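Local coordinates for SusD/RagB family nutrient-binding outer membrane lipoprotein (Bacteroides vulgatus, PDB 4F7A), which probably binds mucin O-glycans as a SusD-like outer membrane lipoprotein, holding sugars for uptake into the cell, at residues Val211-Lys216 with Ser345-Asn350; Gln242-Gly247 with Ser326-Leu331; Ser377-Ser382 with Thr406-Asp411; Met467-Pro472 with Gly499-Trp504. All blocks are in the same frame, centred on the assembly; numbering follows the deposited sequence. Where two conformers were deposited one is given.

The four contacts are spread through one SusD/RagB chain whose regular structure is almost all helix. Contact 2, on a two-stranded antiparallel sheet, is nested within the chain loop closed by contact 1; contacts 3 and 4 follow in series. Strand 329-332 of contact 2 leads into helix 334-346, which ends in contact 1, yet the centres of contacts 1 and 2 lie about 32 Å apart, on opposite sides of the chain's centre. Contacts 1 and 4 meet directly, with V214 CG2 3.4 Å from W503 O. Contact 3 approaches contact 1 to about 5 Å between nearest atoms without touching. The C-terminal part of the chain thus packs back on the loop between helices 193-210 and 216-228.

Contact 1: residues Val211-Lys216 with Ser345-Asn350; sequences VSNVDK and SLRGIN
R347 directs both terminal nitrogens of its guanidinium at one oxygen of N213. NH2 of R347 stands 2.9 Å from OD1 of N213 with an N-H...O angle of 142°, and NH1 of R347 adds a weak bond of 3.1 Å to the same OD1 of N213. The donor NH2 lies above the plane of the amide, in keeping with the 58° between amide and guanidinium planes. OD1 also accepts from the backbone N of N510, so three N-H groups share it, while NE of R347 is held by a salt bridge to E343.

The hydroxyl of S212 covers the centre of one guanidinium face, its OG 3.1 Å above the plane. OG lies there without a hydrogen bond to the guanidinium; it bonds to M209 O. K216, extended throughout, sends NZ to a salt bridge with the terminal carboxylate of F511 and to two waters, each of which donates to R347 O. Its CE packs 4.2 Å from CG2 of I349.

Helix 334-346 leads into R347-N350, and G348, at positive phi, makes the Schellman motif. Facing it is the loop from helix 193-210 to helix 216-228, with D215 as N-cap of the latter. I349 also touches T220 on helix 216-228, and R444 of helix 435-445 packs against S212 and N213.

Contact 2: residues Gln242-Gly247 with Ser326-Leu331; sequences QISGKG and STPAVL. With ACT (acetate ion), chain F.
The carbonyl oxygen of A329 is approached by two groups of the facing strand. The backbone N of I243 donates to A329 O at 2.9 Å with an angle of 161°, and the CA-H of Q242 comes in beside it, CA to A329 O being 3.1 Å. The return bond, from A329 N to I243 O, is also 2.9 Å long. I243 and A329 are therefore a hydrogen-bonded pair of an antiparallel two-stranded sheet, with Q242 and V330 as the neighbouring non-hydrogen-bonded pair.

On the face bearing I243 and A329, CG1 of I243 meets CD1 of L331 at 3.6 Å. On the other, Q242 lies alongside the ring of P328, pointing the same way. Its chi1 of 52° sets CG between the backbone N and the carbonyl carbon, 3.7 Å from CB of P328; beyond CG the chain is extended, and CD of Q242 is 3.6 Å from the same CB. OE1 reaches CG2 of V330 and accepts from a water that also donates to P328 O. An alanine in place of Q242 would probably leave CB of P328 and CG2 of V330 less well covered and the water without its side-chain acceptor. Beyond the strand, G247 N donates to an acetate, probably from the crystallisation liquor.

The chemistry is thus divided: backbone bonds fix the register, apolar carbons of I243, A329 and L331 meet on one face, and Q242 covers P328 with a water-linked polar tip.

Contact 3: residues Ser377-Ser382 with Thr406-Asp411; sequences SLYLTS and TTPNFD
S382 O is buried against P408 with no polar partner in the model, an uncommon state for a backbone carbonyl. Its neighbours across the contact are carbons: CB of N409 at 3.5 Å and CD of P408 at 3.6 Å from S382 O. The contact joins two segments of the long connection between helices 356-371 and 416-431 of this SusD-like fold. T407 OG1, which also bonds to D412, accepts from N409 N in an ST turn. N409 has two deposited conformers; in the one described its OD1 accepts from D411 N as an Asx turn, so that turn is less certain.

P408 carries most of the contact. Its CB lies over one face of the Y379 ring, 4.1 Å from the centroid and 26° off the normal, a CH-pi contact offset toward the rim. The phenol OH bonds to Q426 of helix 416-431. CG of P408 meets OG of S382, which is turned back to Y379 O; that carbonyl accepts from both OG and N of S382.

The backbones are bridged by a water that donates to L380 O at 2.8 Å and accepts from F410 N at 2.9 Å.

Contact 4: residues Met467-Pro472 with Gly499-Trp504; sequences MIRRLP and GTRLWW
R469 begins its path against G499-W504 at CB, which rests 3.4 Å from T500 O. Two irregular segments of the SusD-like fold, one after helix 435-445 and one after helix 482-492, meet here; the backbone of R469 bonds to that of G498, just before G499, and the long side chain fills much of the seam. CG of R469 lies 3.5 Å from G499 O. The chain then bends, chi2 of -69° placing CD, which packs against CG and NH1 of R501. NE turns back to its own segment and donates to M467 O at 3.0 Å; the N-H...O angle is 167° and the acceptor lies in the guanidinium plane.

At the tip, NH1 of R469 is 3.5 Å from NH1 of R501. The two side chains lie side by side with guanidinium planes 62° apart, and the proximity of like charges is probably eased by D505, whose carboxylate makes salt bridges to both, OD2 to R469 and OD1 to R501. An alanine in place of R469 would probably leave M467 O without its NE donor, take one of the two arginine mates from D505 and open a gap beside R501.

R470 extends the seam the other way. Its CD touches T500 O at 3.1 Å and CD2 of L502 at 3.7 Å, the side chains of R470 and L502 crossing at about a right angle, while NH1 goes to a salt bridge with D496. L492 of helix 482-492 touches R470, T500 and L502. Between the backbones a water donates to R469 O and accepts from L502 N, each 2.8 Å from the water oxygen.

Contact 1: residues Val211-Lys216 with Ser345-Asn350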
loop_
_atom_site.group_PDB
_atom_site.type_symbol
_atom_site.label_atom_id
_atom_site.label_comp_id
_atom_site.label_asym_id
_atom_site.label_seq_id
_atom_site.Cartn_x
_atom_site.Cartn_y
_atom_site.Cartn_z
ATOM N N VAL A 211 -5.279 -11.805 5.695
ATOM C CA VAL A 211 -6.371 -12.779 5.714
ATOM C C VAL A 211 -6.700 -13.263 7.137
ATOM O O VAL A 211 -7.534 -14.141 7.287
ATOM C CB VAL A 211 -6.109 -14.011 4.801
ATOM C CG1 VAL A 211 -5.761 -13.555 3.383
ATOM C CG2 VAL A 211 -5.025 -14.906 5.367
ATOM N N SER A 212 -6.064 -12.687 8.164
ATOM C CA SER A 212 -6.185 -13.211 9.545
ATOM C C SER A 212 -7.582 -13.125 10.160
ATOM O O SER A 212 -7.920 -13.968 10.993
ATOM C CB SER A 212 -5.153 -12.575 10.483
ATOM O OG SER A 212 -5.337 -11.173 10.568
ATOM N N ASN A 213 -8.395 -12.142 9.752
ATOM C CA ASN A 213 -9.762 -12.019 10.271
ATOM C C ASN A 213 -10.719 -12.948 9.563
ATOM O O ASN A 213 -11.583 -13.517 10.210
ATOM C CB ASN A 213 -10.300 -10.599 10.161
ATOM C CG ASN A 213 -9.624 -9.644 11.097
ATOM O OD1 ASN A 213 -9.167 -10.023 12.203
ATOM N ND2 ASN A 213 -9.594 -8.377 10.697
ATOM N N VAL A 214 -10.557 -13.116 8.249
ATOM C CA VAL A 214 -11.436 -14.011 7.466
ATOM C C VAL A 214 -11.070 -15.482 7.533
ATOM O O VAL A 214 -11.959 -16.348 7.479
ATOM C CB VAL A 214 -11.554 -13.548 5.968
ATOM C CG1 VAL A 214 -10.251 -13.747 5.206
ATOM C CG2 VAL A 214 -12.694 -14.272 5.262
ATOM N N ASP A 215 -9.780 -15.790 7.636
ATOM C CA ASP A 215 -9.313 -17.177 7.555
ATOM C C ASP A 215 -8.097 -17.397 8.446
ATOM O O ASP A 215 -6.936 -17.375 7.986
ATOM C CB ASP A 215 -9.014 -17.540 6.099
ATOM C CG ASP A 215 -8.886 -19.047 5.865
ATOM O OD1 ASP A 215 -8.586 -19.789 6.808
ATOM O OD2 ASP A 215 -9.051 -19.495 4.707
ATOM N N LYS A 216 -8.361 -17.602 9.735
ATOM C CA LYS A 216 -7.283 -17.727 10.704
ATOM C C LYS A 216 -6.390 -18.922 10.422
ATOM O O LYS A 216 -5.177 -18.867 10.670
ATOM C CB LYS A 216 -7.824 -17.822 12.135
ATOM C CG LYS A 216 -6.727 -17.858 13.198
ATOM C CD LYS A 216 -7.324 -17.840 14.618
ATOM C CE LYS A 216 -6.241 -18.052 15.689
ATOM N NZ LYS A 216 -6.833 -17.991 17.061
ATOM N N SER A 345 2.119 -11.990 16.802
ATOM C CA SER A 345 2.280 -12.336 18.226
ATOM C C SER A 345 1.011 -12.053 19.002
ATOM O O SER A 345 0.571 -12.876 19.801
ATOM C CB SER A 345 3.468 -11.594 18.828
ATOM O OG SER A 345 4.670 -12.127 18.299
ATOM N N LEU A 346 0.400 -10.898 18.741
ATOM C CA LEU A 346 -0.860 -10.551 19.395
ATOM C C LEU A 346 -1.956 -11.583 19.135
ATOM O O LEU A 346 -2.790 -11.869 20.019
ATOM C CB LEU A 346 -1.323 -9.161 18.947
ATOM C CG LEU A 346 -2.379 -8.491 19.796
ATOM C CD1 LEU A 346 -1.844 -8.318 21.189
ATOM C CD2 LEU A 346 -2.791 -7.142 19.162
ATOM N N ARG A 347 -1.970 -12.129 17.922
ATOM C CA ARG A 347 -2.957 -13.159 17.527
ATOM C C ARG A 347 -2.557 -14.584 17.910
ATOM O O ARG A 347 -3.324 -15.535 17.674
ATOM C CB ARG A 347 -3.176 -13.087 16.005
ATOM C CG ARG A 347 -3.911 -11.852 15.561
ATOM C CD ARG A 347 -4.015 -11.771 14.054
ATOM N NE ARG A 347 -4.715 -10.562 13.657
ATOM C CZ ARG A 347 -6.044 -10.447 13.538
ATOM N NH1 ARG A 347 -6.854 -11.482 13.737
ATOM N NH2 ARG A 347 -6.570 -9.295 13.201
ATOM N N GLY A 348 -1.376 -14.753 18.504
ATOM C CA GLY A 348 -0.885 -16.080 18.896
ATOM C C GLY A 348 -0.434 -16.952 17.733
ATOM O O GLY A 348 -0.436 -18.185 17.831
ATOM N N ILE A 349 -0.065 -16.337 16.608
ATOM C CA ILE A 349 0.290 -17.096 15.431
ATOM C C ILE A 349 1.682 -16.739 14.915
ATOM O O ILE A 349 1.992 -16.957 13.744
ATOM C CB ILE A 349 -0.813 -16.986 14.324
ATOM C CG1 ILE A 349 -1.007 -15.544 13.842
ATOM C CG2 ILE A 349 -2.140 -17.554 14.851
ATOM C CD1 ILE A 349 -2.174 -15.387 12.810
ATOM N N ASN A 350 2.529 -16.214 15.804
ATOM C CA ASN A 350 3.925 -15.981 15.481
ATOM C C ASN A 350 4.719 -17.178 15.990
ATOM O O ASN A 350 4.744 -17.416 17.188
ATOM C CB ASN A 350 4.413 -14.686 16.149
ATOM C CG ASN A 350 5.782 -14.276 15.709
ATOM O OD1 ASN A 350 6.579 -15.100 15.268
ATOM N ND2 ASN A 350 6.086 -12.976 15.842
HETATM O O HOH W 1 -5.915 -15.138 16.964
HETATM O O HOH W 2 -4.264 -18.159 18.249
#

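Contact 2: residues Gln242-Gly247 with Ser326-Leu331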
loop_
_atom_site.group_PDB
_atom_site.type_symbol
_atom_site.label_atom_id
_atom_site.label_comp_id
_atom_site.label_asym_id
_atom_site.label_seq_id
_atom_site.Cartn_x
_atom_site.Cartn_y
_atom_site.Cartn_z
ATOM N N GLN A 242 12.181 -1.128 -2.374
ATOM C CA GLN A 242 11.906 0.197 -2.901
ATOM C C GLN A 242 12.437 0.266 -4.320
ATOM O O GLN A 242 13.479 -0.297 -4.624
ATOM C CB GLN A 242 12.565 1.273 -2.047
ATOM C CG GLN A 242 14.038 1.089 -1.776
ATOM C CD GLN A 242 14.546 2.084 -0.752
ATOM O OE1 GLN A 242 13.784 2.604 0.038
ATOM N NE2 GLN A 242 15.837 2.344 -0.766
ATOM N N ILE A 243 11.692 0.938 -5.175
ATOM C CA ILE A 243 11.972 0.950 -6.611
ATOM C C ILE A 243 12.862 2.106 -7.034
ATOM O O ILE A 243 12.577 3.270 -6.715
ATOM C CB ILE A 243 10.692 1.024 -7.436
ATOM C CG1 ILE A 243 9.760 -0.152 -7.101
ATOM C CG2 ILE A 243 11.045 1.064 -8.973
ATOM C CD1 ILE A 243 10.325 -1.577 -7.365
ATOM N N SER A 244 13.908 1.781 -7.777
ATOM C CA SER A 244 14.796 2.790 -8.360
ATOM C C SER A 244 15.667 2.205 -9.444
ATOM O O SER A 244 15.916 0.993 -9.490
ATOM C CB SER A 244 15.682 3.455 -7.292
ATOM O OG SER A 244 16.621 2.533 -6.732
ATOM N N GLY A 245 16.150 3.098 -10.299
ATOM C CA GLY A 245 17.138 2.761 -11.319
ATOM C C GLY A 245 16.519 2.753 -12.708
ATOM O O GLY A 245 15.293 2.902 -12.867
ATOM N N LYS A 246 17.379 2.587 -13.703
ATOM C CA LYS A 246 16.994 2.545 -15.122
ATOM C C LYS A 246 16.142 3.737 -15.576
ATOM O O LYS A 246 15.265 3.593 -16.425
ATOM C CB LYS A 246 16.324 1.202 -15.461
ATOM C CG LYS A 246 17.272 -0.009 -15.308
ATOM C CD LYS A 246 16.711 -1.257 -15.997
ATOM C CE LYS A 246 17.661 -2.433 -15.948
ATOM N NZ LYS A 246 18.611 -2.409 -17.098
ATOM N N GLY A 247 16.414 4.907 -15.016
ATOM C CA GLY A 247 15.669 6.125 -15.364
ATOM C C GLY A 247 14.302 6.306 -14.691
ATOM O O GLY A 247 13.627 7.308 -14.930
ATOM N N SER A 326 14.388 11.368 -7.689
ATOM C CA SER A 326 15.370 10.280 -7.569
ATOM C C SER A 326 15.186 9.454 -6.289
ATOM O O SER A 326 15.972 8.545 -6.011
ATOM C CB SER A 326 16.802 10.831 -7.666
ATOM O OG SER A 326 17.080 11.649 -6.555
ATOM N N THR A 327 14.167 9.768 -5.494
ATOM C CA THR A 327 13.902 9.010 -4.262
ATOM C C THR A 327 13.340 7.608 -4.602
ATOM O O THR A 327 12.320 7.516 -5.269
ATOM C CB THR A 327 12.874 9.745 -3.381
ATOM O OG1 THR A 327 13.410 11.029 -3.001
ATOM C CG2 THR A 327 12.541 8.921 -2.136
ATOM N N PRO A 328 13.988 6.519 -4.127
ATOM C CA PRO A 328 13.365 5.212 -4.402
ATOM C C PRO A 328 11.922 5.161 -3.855
ATOM O O PRO A 328 11.647 5.739 -2.801
ATOM C CB PRO A 328 14.275 4.224 -3.651
ATOM C CG PRO A 328 15.593 4.891 -3.580
ATOM C CD PRO A 328 15.253 6.369 -3.383
ATOM N N ALA A 329 11.017 4.512 -4.581
ATOM C CA ALA A 329 9.624 4.392 -4.182
ATOM C C ALA A 329 9.448 3.203 -3.255
ATOM O O ALA A 329 9.519 2.054 -3.692
ATOM C CB ALA A 329 8.716 4.214 -5.428
ATOM N N VAL A 330 9.201 3.477 -1.985
ATOM C CA VAL A 330 9.078 2.432 -0.979
ATOM C C VAL A 330 7.838 1.558 -1.215
ATOM O O VAL A 330 6.742 2.084 -1.479
ATOM C CB VAL A 330 9.011 3.057 0.418
ATOM C CG1 VAL A 330 8.754 2.011 1.444
ATOM C CG2 VAL A 330 10.342 3.813 0.710
ATOM N N LEU A 331 8.033 0.238 -1.150
ATOM C CA LEU A 331 6.966 -0.768 -1.336
ATOM C C LEU A 331 6.738 -1.641 -0.103
ATOM O O LEU A 331 5.595 -2.009 0.189
ATOM C CB LEU A 331 7.263 -1.685 -2.532
ATOM C CG LEU A 331 7.212 -0.996 -3.904
ATOM C CD1 LEU A 331 7.565 -1.992 -4.989
ATOM C CD2 LEU A 331 5.842 -0.352 -4.137
HETATM C C ACT F . 19.046 6.506 -12.573
HETATM O O ACT F . 18.086 5.691 -12.648
HETATM O OXT ACT F . 19.353 7.112 -13.633
HETATM C CH3 ACT F . 19.783 6.769 -11.291
HETATM O O HOH W 3 13.397 5.510 -0.408
#

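Contact 3: residues Ser377-Ser382 with Thr406-Asp411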
loop_
_atom_site.group_PDB
_atom_site.type_symbol
_atom_site.label_atom_id
_atom_site.label_comp_id
_atom_site.label_asym_id
_atom_site.label_seq_id
_atom_site.Cartn_x
_atom_site.Cartn_y
_atom_site.Cartn_z
ATOM N N SER A 377 13.083 5.739 21.869
ATOM C CA SER A 377 12.846 5.311 23.238
ATOM C C SER A 377 11.905 6.254 24.019
ATOM O O SER A 377 10.995 5.794 24.699
ATOM C CB SER A 377 14.167 5.115 24.011
ATOM O OG SER A 377 15.009 4.147 23.375
ATOM N N LEU A 378 12.147 7.552 23.930
ATOM C CA LEU A 378 11.345 8.540 24.664
ATOM C C LEU A 378 9.925 8.582 24.072
ATOM O O LEU A 378 8.943 8.563 24.793
ATOM C CB LEU A 378 12.004 9.910 24.589
ATOM C CG LEU A 378 11.418 10.952 25.561
ATOM C CD1 LEU A 378 11.383 10.407 26.989
ATOM C CD2 LEU A 378 12.200 12.229 25.493
ATOM N N TYR A 379 9.826 8.558 22.749
ATOM C CA TYR A 379 8.527 8.546 22.076
ATOM C C TYR A 379 7.687 7.346 22.493
ATOM O O TYR A 379 6.475 7.472 22.700
ATOM C CB TYR A 379 8.758 8.534 20.572
ATOM C CG TYR A 379 7.555 8.435 19.677
ATOM C CD1 TYR A 379 6.928 9.574 19.210
ATOM C CD2 TYR A 379 7.125 7.212 19.196
ATOM C CE1 TYR A 379 5.858 9.507 18.345
ATOM C CE2 TYR A 379 6.051 7.130 18.310
ATOM C CZ TYR A 379 5.413 8.273 17.890
ATOM O OH TYR A 379 4.345 8.212 16.998
ATOM N N LEU A 380 8.339 6.192 22.644
ATOM C CA LEU A 380 7.657 4.954 23.035
ATOM C C LEU A 380 7.153 4.951 24.489
ATOM O O LEU A 380 6.387 4.065 24.857
ATOM C CB LEU A 380 8.583 3.745 22.780
ATOM C CG LEU A 380 8.695 3.382 21.309
ATOM C CD1 LEU A 380 9.857 2.359 21.128
ATOM C CD2 LEU A 380 7.329 2.865 20.774
ATOM N N THR A 381 7.555 5.942 25.291
ATOM C CA THR A 381 7.011 6.137 26.632
ATOM C C THR A 381 5.971 7.242 26.684
ATOM O O THR A 381 5.415 7.508 27.744
ATOM C CB THR A 381 8.115 6.561 27.651
ATOM O OG1 THR A 381 8.556 7.902 27.365
ATOM C CG2 THR A 381 9.268 5.642 27.610
ATOM N N SER A 382 5.692 7.898 25.566
ATOM C CA SER A 382 4.964 9.151 25.641
ATOM C C SER A 382 3.445 8.958 25.728
ATOM O O SER A 382 2.904 7.919 25.392
ATOM C CB SER A 382 5.350 10.074 24.488
ATOM O OG SER A 382 4.908 9.550 23.266
ATOM N N THR A 406 -5.622 6.727 21.282
ATOM C CA THR A 406 -4.555 5.883 21.813
ATOM C C THR A 406 -3.206 6.587 21.696
ATOM O O THR A 406 -2.976 7.320 20.756
ATOM C CB THR A 406 -4.563 4.478 21.157
ATOM O OG1 THR A 406 -3.806 3.592 21.974
ATOM C CG2 THR A 406 -4.018 4.505 19.726
ATOM N N THR A 407 -2.321 6.341 22.656
ATOM C CA THR A 407 -0.982 6.965 22.719
ATOM C C THR A 407 0.048 6.083 22.006
ATOM O O THR A 407 -0.262 4.932 21.633
ATOM C CB THR A 407 -0.536 7.108 24.172
ATOM O OG1 THR A 407 -0.387 5.804 24.742
ATOM C CG2 THR A 407 -1.570 7.915 25.020
ATOM N N PRO A 408 1.285 6.577 21.855
ATOM C CA PRO A 408 2.297 5.675 21.318
ATOM C C PRO A 408 2.799 4.618 22.289
ATOM O O PRO A 408 3.476 3.696 21.874
ATOM C CB PRO A 408 3.434 6.632 20.959
ATOM C CG PRO A 408 2.739 7.994 20.788
ATOM C CD PRO A 408 1.814 7.953 21.950
ATOM N N ASN A 409 2.497 4.771 23.571
ATOM C CA ASN A 409 3.008 3.843 24.581
ATOM C C ASN A 409 2.212 2.529 24.590
ATOM O O ASN A 409 0.995 2.492 24.856
ATOM C CB ASN A 409 2.983 4.509 25.939
ATOM C CG ASN A 409 3.705 3.713 26.990
ATOM O OD1 ASN A 409 4.030 2.533 26.790
ATOM N ND2 ASN A 409 3.973 4.354 28.124
ATOM N N PHE A 410 2.893 1.453 24.264
ATOM C CA PHE A 410 2.218 0.155 24.091
ATOM C C PHE A 410 1.559 -0.312 25.388
ATOM O O PHE A 410 0.488 -0.956 25.353
ATOM C CB PHE A 410 3.204 -0.895 23.567
ATOM C CG PHE A 410 2.531 -2.129 22.986
ATOM C CD1 PHE A 410 1.867 -2.055 21.770
ATOM C CD2 PHE A 410 2.544 -3.340 23.657
ATOM C CE1 PHE A 410 1.233 -3.181 21.223
ATOM C CE2 PHE A 410 1.933 -4.475 23.095
ATOM C CZ PHE A 410 1.282 -4.371 21.870
ATOM N N ASP A 411 2.199 0.008 26.519
ATOM C CA ASP A 411 1.692 -0.371 27.841
ATOM C C ASP A 411 0.387 0.325 28.237
ATOM O O ASP A 411 -0.292 -0.152 29.130
ATOM C CB ASP A 411 2.726 -0.104 28.957
ATOM C CG ASP A 411 3.959 -0.970 28.851
ATOM O OD1 ASP A 411 3.986 -1.939 28.058
ATOM O OD2 ASP A 411 4.920 -0.660 29.578
HETATM O O HOH W 4 5.824 1.479 23.935
#

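Contact 4: residues Met467-Pro472 with Gly499-Trp504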
loop_
_atom_site.group_PDB
_atom_site.type_symbol
_atom_site.label_atom_id
_atom_site.label_comp_id
_atom_site.label_asym_id
_atom_site.label_seq_id
_atom_site.Cartn_x
_atom_site.Cartn_y
_atom_site.Cartn_z
HETATM N N MSE A 467 -17.263 3.727 5.941
HETATM C CA MSE A 467 -16.296 4.299 5.016
HETATM C C MSE A 467 -16.151 3.430 3.758
HETATM O O MSE A 467 -16.644 2.273 3.708
HETATM C CB MSE A 467 -14.933 4.565 5.677
HETATM C CG MSE A 467 -15.019 5.242 7.040
HETATM SE SE MSE A 467 -13.281 5.711 7.760
HETATM C CE MSE A 467 -12.909 7.161 6.515
ATOM N N ILE A 468 -15.490 4.006 2.758
ATOM C CA ILE A 468 -15.301 3.337 1.477
ATOM C C ILE A 468 -14.561 1.998 1.677
ATOM O O ILE A 468 -13.602 1.898 2.476
ATOM C CB ILE A 468 -14.597 4.287 0.454
ATOM C CG1 ILE A 468 -14.502 3.622 -0.914
ATOM C CG2 ILE A 468 -13.189 4.753 0.936
ATOM C CD1 ILE A 468 -14.010 4.600 -2.039
ATOM N N ARG A 469 -15.050 0.967 0.990
ATOM C CA ARG A 469 -14.575 -0.401 1.175
ATOM C C ARG A 469 -13.699 -0.917 0.029
ATOM O O ARG A 469 -12.986 -1.904 0.190
ATOM C CB ARG A 469 -15.772 -1.348 1.303
ATOM C CG ARG A 469 -16.708 -1.108 2.482
ATOM C CD ARG A 469 -16.038 -1.445 3.825
ATOM N NE ARG A 469 -15.329 -0.305 4.394
ATOM C CZ ARG A 469 -14.305 -0.386 5.250
ATOM N NH1 ARG A 469 -13.781 -1.572 5.557
ATOM N NH2 ARG A 469 -13.768 0.732 5.763
ATOM N N ARG A 470 -13.823 -0.288 -1.139
ATOM C CA ARG A 470 -13.196 -0.758 -2.364
ATOM C C ARG A 470 -13.443 0.265 -3.450
ATOM O O ARG A 470 -14.236 1.193 -3.286
ATOM C CB ARG A 470 -13.791 -2.104 -2.815
ATOM C CG ARG A 470 -15.273 -2.030 -3.235
ATOM C CD ARG A 470 -15.844 -3.364 -3.595
ATOM N NE ARG A 470 -15.394 -3.857 -4.888
ATOM C CZ ARG A 470 -15.971 -3.594 -6.065
ATOM N NH1 ARG A 470 -17.055 -2.821 -6.159
ATOM N NH2 ARG A 470 -15.467 -4.147 -7.169
ATOM N N LEU A 471 -12.788 0.065 -4.583
ATOM C CA LEU A 471 -13.132 0.795 -5.800
ATOM C C LEU A 471 -13.981 -0.083 -6.703
ATOM O O LEU A 471 -13.789 -1.308 -6.765
ATOM C CB LEU A 471 -11.870 1.243 -6.553
ATOM C CG LEU A 471 -10.927 2.181 -5.783
ATOM C CD1 LEU A 471 -9.808 2.666 -6.736
ATOM C CD2 LEU A 471 -11.672 3.357 -5.105
ATOM N N PRO A 472 -14.921 0.525 -7.425
ATOM C CA PRO A 472 -15.693 -0.277 -8.398
ATOM C C PRO A 472 -14.826 -0.851 -9.505
ATOM O O PRO A 472 -13.775 -0.309 -9.799
ATOM C CB PRO A 472 -16.693 0.722 -8.987
ATOM C CG PRO A 472 -16.762 1.836 -7.973
ATOM C CD PRO A 472 -15.360 1.926 -7.394
ATOM N N GLY A 499 -19.269 0.493 -1.433
ATOM C CA GLY A 499 -19.711 0.077 -0.103
ATOM C C GLY A 499 -19.647 -1.425 0.165
ATOM O O GLY A 499 -19.923 -1.877 1.287
ATOM N N THR A 500 -19.316 -2.207 -0.850
ATOM C CA THR A 500 -19.250 -3.656 -0.689
ATOM C C THR A 500 -17.904 -4.115 -0.119
ATOM O O THR A 500 -16.854 -3.833 -0.688
ATOM C CB THR A 500 -19.505 -4.345 -2.015
ATOM O OG1 THR A 500 -20.848 -4.067 -2.415
ATOM C CG2 THR A 500 -19.291 -5.856 -1.895
ATOM N N ARG A 501 -17.942 -4.828 1.002
ATOM C CA ARG A 501 -16.736 -5.329 1.628
ATOM C C ARG A 501 -16.037 -6.392 0.778
ATOM O O ARG A 501 -16.679 -7.324 0.244
ATOM C CB ARG A 501 -17.039 -5.931 3.017
ATOM C CG ARG A 501 -17.497 -4.933 4.053
ATOM C CD ARG A 501 -17.612 -5.587 5.402
ATOM N NE ARG A 501 -18.305 -4.730 6.358
ATOM C CZ ARG A 501 -17.745 -3.749 7.060
ATOM N NH1 ARG A 501 -16.451 -3.444 6.953
ATOM N NH2 ARG A 501 -18.503 -3.054 7.896
ATOM N N LEU A 502 -14.709 -6.290 0.723
ATOM C CA LEU A 502 -13.900 -7.339 0.112
ATOM C C LEU A 502 -13.839 -8.557 1.021
ATOM O O LEU A 502 -14.190 -8.474 2.202
ATOM C CB LEU A 502 -12.515 -6.804 -0.220
ATOM C CG LEU A 502 -12.548 -5.613 -1.177
ATOM C CD1 LEU A 502 -11.136 -5.191 -1.541
ATOM C CD2 LEU A 502 -13.394 -5.956 -2.438
ATOM N N TRP A 503 -13.446 -9.695 0.453
ATOM C CA TRP A 503 -13.396 -10.961 1.169
ATOM C C TRP A 503 -12.634 -10.871 2.506
ATOM O O TRP A 503 -13.110 -11.373 3.532
ATOM C CB TRP A 503 -12.799 -12.054 0.265
ATOM C CG TRP A 503 -12.492 -13.373 0.962
ATOM C CD1 TRP A 503 -13.385 -14.321 1.396
ATOM C CD2 TRP A 503 -11.192 -13.872 1.282
ATOM N NE1 TRP A 503 -12.704 -15.386 1.957
ATOM C CE2 TRP A 503 -11.359 -15.131 1.902
ATOM C CE3 TRP A 503 -9.898 -13.398 1.066
ATOM C CZ2 TRP A 503 -10.271 -15.909 2.318
ATOM C CZ3 TRP A 503 -8.815 -14.159 1.509
ATOM C CH2 TRP A 503 -9.010 -15.401 2.117
ATOM N N TRP A 504 -11.473 -10.222 2.511
ATOM C CA TRP A 504 -10.677 -10.116 3.751
ATOM C C TRP A 504 -11.165 -9.110 4.774
ATOM O O TRP A 504 -10.628 -9.059 5.883
ATOM C CB TRP A 504 -9.188 -9.909 3.487
ATOM C CG TRP A 504 -8.774 -8.830 2.501
ATOM C CD1 TRP A 504 -8.079 -9.038 1.338
ATOM C CD2 TRP A 504 -8.917 -7.403 2.618
ATOM N NE1 TRP A 504 -7.811 -7.851 0.722
ATOM C CE2 TRP A 504 -8.321 -6.829 1.474
ATOM C CE3 TRP A 504 -9.498 -6.563 3.554
ATOM C CZ2 TRP A 504 -8.267 -5.459 1.273
ATOM C CZ3 TRP A 504 -9.474 -5.220 3.353
ATOM C CH2 TRP A 504 -8.871 -4.664 2.204
HETATM O O HOH W 5 -13.329 -4.079 1.854
#